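Long-range contacts in interferon-activable protein 202 (Mus musculus, PDB 4L5R), which binds double-stranded DNA without sequence specificity through its first HIN-200 domain and restrains the AIM2 inflammasome in the innate immune response: residues K108-I113 with Y126-V131; N151-W156 with K184-S189. All coordinates share one frame; numbering follows the deposited sequence.

Interaction 1. Residues K108-I113 with Y126-V131; sequences KETLKI and YGVFAV
Thr110 sets its side chain down on Gly127, Val128 and Phe129, joining the loop between helices 101-108 and 113-116 to strand 124-136. Its CB lies 3.8 Å from Val128 O, and from there the two branches part. OG1, anti to the carbonyl carbon (chi1 -65°), accepts the backbone N-H of Val128; OG1 and Val128 N are 2.9 Å apart and the bond is nearly straight at 172°. The other branch, CG2, reaches the Phe129 ring, 3.4 Å from CE2 and almost as near CZ, approaching it obliquely. Because Gly127 has no CB, Thr110 can sit right over the strand, with OG1 against Gly127 CA; the backbone angles of Gly127 are themselves ones that call for glycine.

The Phe129 ring has a second neighbour at the start of helix 113-116: Ile113 CG1 lies 4.0 Å from Phe129 CE2, again obliquely, while Ile116 and Leu173 pack on Phe129 from elsewhere in the chain. One residue after Thr110, a water takes the N-H of Leu111 at 2.9 Å from Leu111 N and gives a hydrogen bond to Tyr126 O at 2.7 Å, a relay between loop and strand where no direct backbone bond forms. Lys112 then occupies the N-cap position of helix 113-116, and its NZ is bonded to Asn148. Gly127 and Phe129 pair through their backbones with Leu173 and Leu171, so the loop meets a strand already held within its sheet. A threonine hydrogen bond, a water and an aromatic contact thus fix a connecting segment to the curled sheet of an OB fold in the first HIN-200 domain.

Interaction 2. Residues N151-W156 with K184-S189; sequences NIKVVW and KPILHS
Val155 turns CG1 anti to its backbone N (chi1 176°) and lays it against the imidazole of His188, 3.6 Å from His188 CD2, while its CG2 meets Ile186 CD1. Val155 O sits above one face of the same ring, offset toward the rim. His188 ND1 donates to Ser189 O at 2.8 Å, on a carbonyl lone pair and close to the ring plane, which restrains the ring's rotation. Ile186 CG2 lies beside Lys153 CB, the two side chains pointing the same way. Beyond the two strands, Lys153 NZ forms a salt bridge with a phosphate of the bound DNA. Strands 151-156 and 186-188 run parallel in an OB-fold sheet, joined by alternating backbone hydrogen bonds: Leu187 N to Lys153 O, Val155 N to Leu187 O at 2.8 Å, and Ser189 N to Val155 O, the last more bent at 145°. Val154 and Leu187 point to the other face, where both touch Leu173. Ile152 CG1 lies 3.5 Å from Pro185 O, and CD1, extended by chi2 of 175°, reaches to 3.9 Å from Leu187 CG. Next to it, a water bridges Lys153 N and Pro185 O.

How the interactions relate
From the N terminus, helix 101-108 runs into loop 108-113, which interaction 1 fastens to strand 124-136, closing a short excursion that contains helix 113-116. Strand 141-146 follows, pairing with both strand 124-136 and strand 151-156. Interaction 2 opens on strand 151-156 and closes a longer excursion through strands 171-174 and 176-179, bringing 186-188 alongside 151-156. The two contacts therefore stand in series, neither nested nor crossed, and both belong to one curled sheet. They also touch directly: Ile113 CG2 packs 3.8 Å from Asn151 O and 3.9 Å from Ile152 CB, so the start of helix 113-116 meets both strand 124-136 and the beginning of strand 151-156.

Interaction 1. Residues K108-I113 with Y126-V131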
loop_
_atom_site.group_PDB
_atom_site.type_symbol
_atom_site.label_atom_id
_atom_site.label_comp_id
_atom_site.label_asym_id
_atom_site.label_seq_id
_atom_site.Cartn_x
_atom_site.Cartn_y
_atom_site.Cartn_z
ATOM N N LYS A 108 -0.591 -4.434 -10.999
ATOM C CA LYS A 108 0.849 -4.691 -10.951
ATOM C C LYS A 108 1.656 -3.570 -11.574
ATOM O O LYS A 108 2.874 -3.521 -11.425
ATOM C CB LYS A 108 1.186 -6.007 -11.666
ATOM C CG LYS A 108 0.575 -7.231 -10.988
ATOM C CD LYS A 108 1.269 -8.526 -11.395
ATOM C CE LYS A 108 0.926 -8.939 -12.814
ATOM N NZ LYS A 108 1.407 -10.321 -13.102
ATOM N N GLU A 109 0.981 -2.677 -12.292
ATOM C CA GLU A 109 1.690 -1.632 -13.004
ATOM C C GLU A 109 2.021 -0.432 -12.118
ATOM O O GLU A 109 1.363 -0.177 -11.112
ATOM C CB GLU A 109 0.900 -1.204 -14.247
ATOM C CG GLU A 109 1.001 -2.224 -15.374
ATOM C CD GLU A 109 0.133 -1.878 -16.564
ATOM O OE1 GLU A 109 -0.782 -1.038 -16.410
ATOM O OE2 GLU A 109 0.372 -2.449 -17.653
ATOM N N THR A 110 3.067 0.294 -12.484
ATOM C CA THR A 110 3.391 1.515 -11.783
ATOM C C THR A 110 3.123 2.703 -12.692
ATOM O O THR A 110 3.496 2.692 -13.858
ATOM C CB THR A 110 4.862 1.526 -11.331
ATOM O OG1 THR A 110 5.060 0.494 -10.357
ATOM C CG2 THR A 110 5.210 2.870 -10.724
ATOM N N LEU A 111 2.439 3.708 -12.158
ATOM C CA LEU A 111 2.174 4.938 -12.888
ATOM C C LEU A 111 3.466 5.658 -13.249
ATOM O O LEU A 111 4.439 5.657 -12.475
ATOM C CB LEU A 111 1.367 5.888 -12.011
ATOM C CG LEU A 111 -0.108 5.660 -11.764
ATOM C CD1 LEU A 111 -0.619 6.845 -10.977
ATOM C CD2 LEU A 111 -0.847 5.538 -13.095
ATOM N N LYS A 112 3.463 6.296 -14.414
ATOM C CA LYS A 112 4.553 7.187 -14.798
ATOM C C LYS A 112 4.717 8.316 -13.774
ATOM O O LYS A 112 3.738 8.867 -13.259
ATOM C CB LYS A 112 4.291 7.783 -16.183
ATOM C CG LYS A 112 4.444 6.805 -17.338
ATOM C CD LYS A 112 5.840 6.218 -17.403
ATOM C CE LYS A 112 6.061 5.483 -18.716
ATOM N NZ LYS A 112 7.389 4.813 -18.764
ATOM N N ILE A 113 5.963 8.651 -13.483
ATOM C CA ILE A 113 6.254 9.720 -12.546
ATOM C C ILE A 113 5.650 11.049 -12.986
ATOM O O ILE A 113 5.126 11.805 -12.157
ATOM C CB ILE A 113 7.765 9.833 -12.311
ATOM C CG1 ILE A 113 8.225 8.624 -11.486
ATOM C CG2 ILE A 113 8.116 11.143 -11.592
ATOM C CD1 ILE A 113 9.721 8.600 -11.231
ATOM N N TYR A 126 1.827 4.174 -4.666
ATOM C CA TYR A 126 2.432 2.862 -4.554
ATOM C C TYR A 126 3.109 2.594 -5.869
ATOM O O TYR A 126 2.607 3.010 -6.916
ATOM C CB TYR A 126 1.344 1.785 -4.394
ATOM C CG TYR A 126 0.566 1.785 -3.104
ATOM C CD1 TYR A 126 -0.323 2.814 -2.802
ATOM C CD2 TYR A 126 0.683 0.729 -2.207
ATOM C CE1 TYR A 126 -1.059 2.789 -1.632
ATOM C CE2 TYR A 126 -0.055 0.694 -1.032
ATOM C CZ TYR A 126 -0.922 1.729 -0.752
ATOM O OH TYR A 126 -1.653 1.701 0.411
ATOM N N GLY A 127 4.217 1.861 -5.845
ATOM C CA GLY A 127 4.849 1.484 -7.098
ATOM C C GLY A 127 6.271 0.982 -6.971
ATOM O O GLY A 127 6.844 0.988 -5.879
ATOM N N VAL A 128 6.830 0.550 -8.097
ATOM C CA VAL A 128 8.203 0.053 -8.173
ATOM C C VAL A 128 8.956 0.994 -9.114
ATOM O O VAL A 128 8.498 1.254 -10.251
ATOM C CB VAL A 128 8.231 -1.358 -8.771
ATOM C CG1 VAL A 128 9.657 -1.860 -8.914
ATOM C CG2 VAL A 128 7.369 -2.316 -7.933
ATOM N N PHE A 129 10.082 1.523 -8.652
ATOM C CA PHE A 129 10.813 2.538 -9.428
ATOM C C PHE A 129 12.313 2.291 -9.417
ATOM O O PHE A 129 12.883 1.853 -8.401
ATOM C CB PHE A 129 10.588 3.927 -8.833
ATOM C CG PHE A 129 9.153 4.301 -8.657
ATOM C CD1 PHE A 129 8.467 3.951 -7.504
ATOM C CD2 PHE A 129 8.487 5.020 -9.647
ATOM C CE1 PHE A 129 7.140 4.305 -7.341
ATOM C CE2 PHE A 129 7.164 5.385 -9.486
ATOM C CZ PHE A 129 6.491 5.030 -8.330
ATOM N N ALA A 130 12.967 2.622 -10.525
ATOM C CA ALA A 130 14.424 2.582 -10.579
ATOM C C ALA A 130 14.993 3.644 -9.634
ATOM O O ALA A 130 14.384 4.697 -9.424
ATOM C CB ALA A 130 14.903 2.817 -12.009
ATOM N N VAL A 131 16.159 3.363 -9.057
ATOM C CA VAL A 131 16.788 4.277 -8.111
ATOM C C VAL A 131 18.006 4.938 -8.762
ATOM O O VAL A 131 18.897 4.260 -9.267
ATOM C CB VAL A 131 17.260 3.550 -6.840
ATOM C CG1 VAL A 131 18.084 4.502 -5.970
ATOM C CG2 VAL A 131 16.079 3.017 -6.050
HETATM O O HOH W 1 1.670 3.331 -9.392
#

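Interaction 2. Residues N151-W156 with K184-S189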
loop_
_atom_site.group_PDB
_atom_site.type_symbol
_atom_site.label_atom_id
_atom_site.label_comp_id
_atom_site.label_asym_id
_atom_site.label_seq_id
_atom_site.Cartn_x
_atom_site.Cartn_y
_atom_site.Cartn_z
ATOM N N ASN A 151 11.813 12.075 -13.022
ATOM C CA ASN A 151 12.356 11.682 -11.721
ATOM C C ASN A 151 11.654 12.447 -10.613
ATOM O O ASN A 151 11.014 13.465 -10.867
ATOM C CB ASN A 151 13.865 11.911 -11.666
ATOM C CG ASN A 151 14.237 13.365 -11.865
ATOM O OD1 ASN A 151 14.042 14.189 -10.976
ATOM N ND2 ASN A 151 14.764 13.688 -13.043
ATOM N N ILE A 152 11.755 11.951 -9.382
ATOM C CA ILE A 152 11.108 12.611 -8.266
ATOM C C ILE A 152 11.841 12.230 -6.979
ATOM O O ILE A 152 12.430 11.154 -6.882
ATOM C CB ILE A 152 9.594 12.259 -8.197
ATOM C CG1 ILE A 152 8.873 13.149 -7.174
ATOM C CG2 ILE A 152 9.396 10.784 -7.921
ATOM C CD1 ILE A 152 7.348 12.970 -7.121
ATOM N N LYS A 153 11.830 13.127 -6.005
ATOM C CA LYS A 153 12.483 12.852 -4.725
ATOM C C LYS A 153 11.569 12.056 -3.793
ATOM O O LYS A 153 10.378 12.341 -3.692
ATOM C CB LYS A 153 12.873 14.163 -4.058
ATOM C CG LYS A 153 13.683 14.013 -2.794
ATOM C CD LYS A 153 13.633 15.319 -2.028
ATOM C CE LYS A 153 14.961 15.664 -1.441
ATOM N NZ LYS A 153 14.868 16.993 -0.786
ATOM N N VAL A 154 12.134 11.056 -3.126
ATOM C CA VAL A 154 11.417 10.311 -2.098
ATOM C C VAL A 154 12.044 10.635 -0.751
ATOM O O VAL A 154 13.265 10.541 -0.588
ATOM C CB VAL A 154 11.490 8.795 -2.347
ATOM C CG1 VAL A 154 10.776 8.025 -1.230
ATOM C CG2 VAL A 154 10.859 8.454 -3.725
ATOM N N VAL A 155 11.203 11.040 0.195
ATOM C CA VAL A 155 11.620 11.346 1.556
ATOM C C VAL A 155 11.039 10.348 2.550
ATOM O O VAL A 155 9.821 10.295 2.755
ATOM C CB VAL A 155 11.227 12.795 1.955
ATOM C CG1 VAL A 155 11.578 13.075 3.422
ATOM C CG2 VAL A 155 11.939 13.820 1.031
ATOM N N TRP A 156 11.923 9.558 3.157
ATOM C CA TRP A 156 11.565 8.618 4.217
ATOM C C TRP A 156 11.975 9.233 5.554
ATOM O O TRP A 156 13.172 9.408 5.845
ATOM C CB TRP A 156 12.252 7.269 3.967
ATOM C CG TRP A 156 12.120 6.257 5.076
ATOM C CD1 TRP A 156 13.025 6.013 6.078
ATOM C CD2 TRP A 156 11.036 5.334 5.283
ATOM N NE1 TRP A 156 12.571 5.002 6.888
ATOM C CE2 TRP A 156 11.348 4.574 6.428
ATOM C CE3 TRP A 156 9.834 5.082 4.616
ATOM C CZ2 TRP A 156 10.508 3.577 6.912
ATOM C CZ3 TRP A 156 8.983 4.088 5.113
ATOM C CH2 TRP A 156 9.329 3.351 6.246
ATOM N N LYS A 184 9.216 21.789 -5.870
ATOM C CA LYS A 184 9.127 20.489 -6.528
ATOM C C LYS A 184 8.249 19.496 -5.773
ATOM O O LYS A 184 8.345 19.369 -4.550
ATOM C CB LYS A 184 10.519 19.893 -6.774
ATOM C CG LYS A 184 11.172 20.377 -8.063
ATOM C CD LYS A 184 12.176 19.369 -8.614
ATOM C CE LYS A 184 13.529 19.469 -7.921
ATOM N NZ LYS A 184 14.515 18.515 -8.508
ATOM N N PRO A 185 7.374 18.796 -6.505
ATOM C CA PRO A 185 6.606 17.723 -5.867
ATOM C C PRO A 185 7.553 16.629 -5.382
ATOM O O PRO A 185 8.619 16.429 -5.965
ATOM C CB PRO A 185 5.726 17.193 -7.005
ATOM C CG PRO A 185 5.667 18.299 -8.006
ATOM C CD PRO A 185 6.996 18.993 -7.918
ATOM N N ILE A 186 7.158 15.915 -4.330
ATOM C CA ILE A 186 7.968 14.834 -3.811
ATOM C C ILE A 186 7.035 13.764 -3.267
ATOM O O ILE A 186 5.842 14.003 -3.112
ATOM C CB ILE A 186 8.862 15.287 -2.640
ATOM C CG1 ILE A 186 7.994 15.755 -1.473
ATOM C CG2 ILE A 186 9.846 16.392 -3.079
ATOM C CD1 ILE A 186 8.786 16.100 -0.213
ATOM N N LEU A 187 7.587 12.599 -2.965
ATOM C CA LEU A 187 6.831 11.575 -2.255
ATOM C C LEU A 187 7.389 11.493 -0.842
ATOM O O LEU A 187 8.592 11.315 -0.661
ATOM C CB LEU A 187 6.996 10.235 -2.951
ATOM C CG LEU A 187 6.595 10.245 -4.414
ATOM C CD1 LEU A 187 6.819 8.856 -5.001
ATOM C CD2 LEU A 187 5.129 10.689 -4.519
ATOM N N HIS A 188 6.517 11.637 0.151
ATOM C CA HIS A 188 6.937 11.718 1.551
ATOM C C HIS A 188 6.288 10.585 2.343
ATOM O O HIS A 188 5.124 10.235 2.114
ATOM C CB HIS A 188 6.530 13.078 2.138
ATOM C CG HIS A 188 7.205 13.417 3.433
ATOM N ND1 HIS A 188 6.823 12.872 4.640
ATOM C CD2 HIS A 188 8.228 14.264 3.710
ATOM C CE1 HIS A 188 7.586 13.361 5.604
ATOM N NE2 HIS A 188 8.449 14.205 5.065
ATOM N N SER A 189 7.028 9.998 3.280
ATOM C CA SER A 189 6.469 8.911 4.061
ATOM C C SER A 189 5.346 9.411 4.965
ATOM O O SER A 189 5.293 10.598 5.309
ATOM C CB SER A 189 7.559 8.248 4.908
ATOM O OG SER A 189 8.196 9.202 5.740
HETATM O O HOH W 2 11.226 15.870 -6.497
#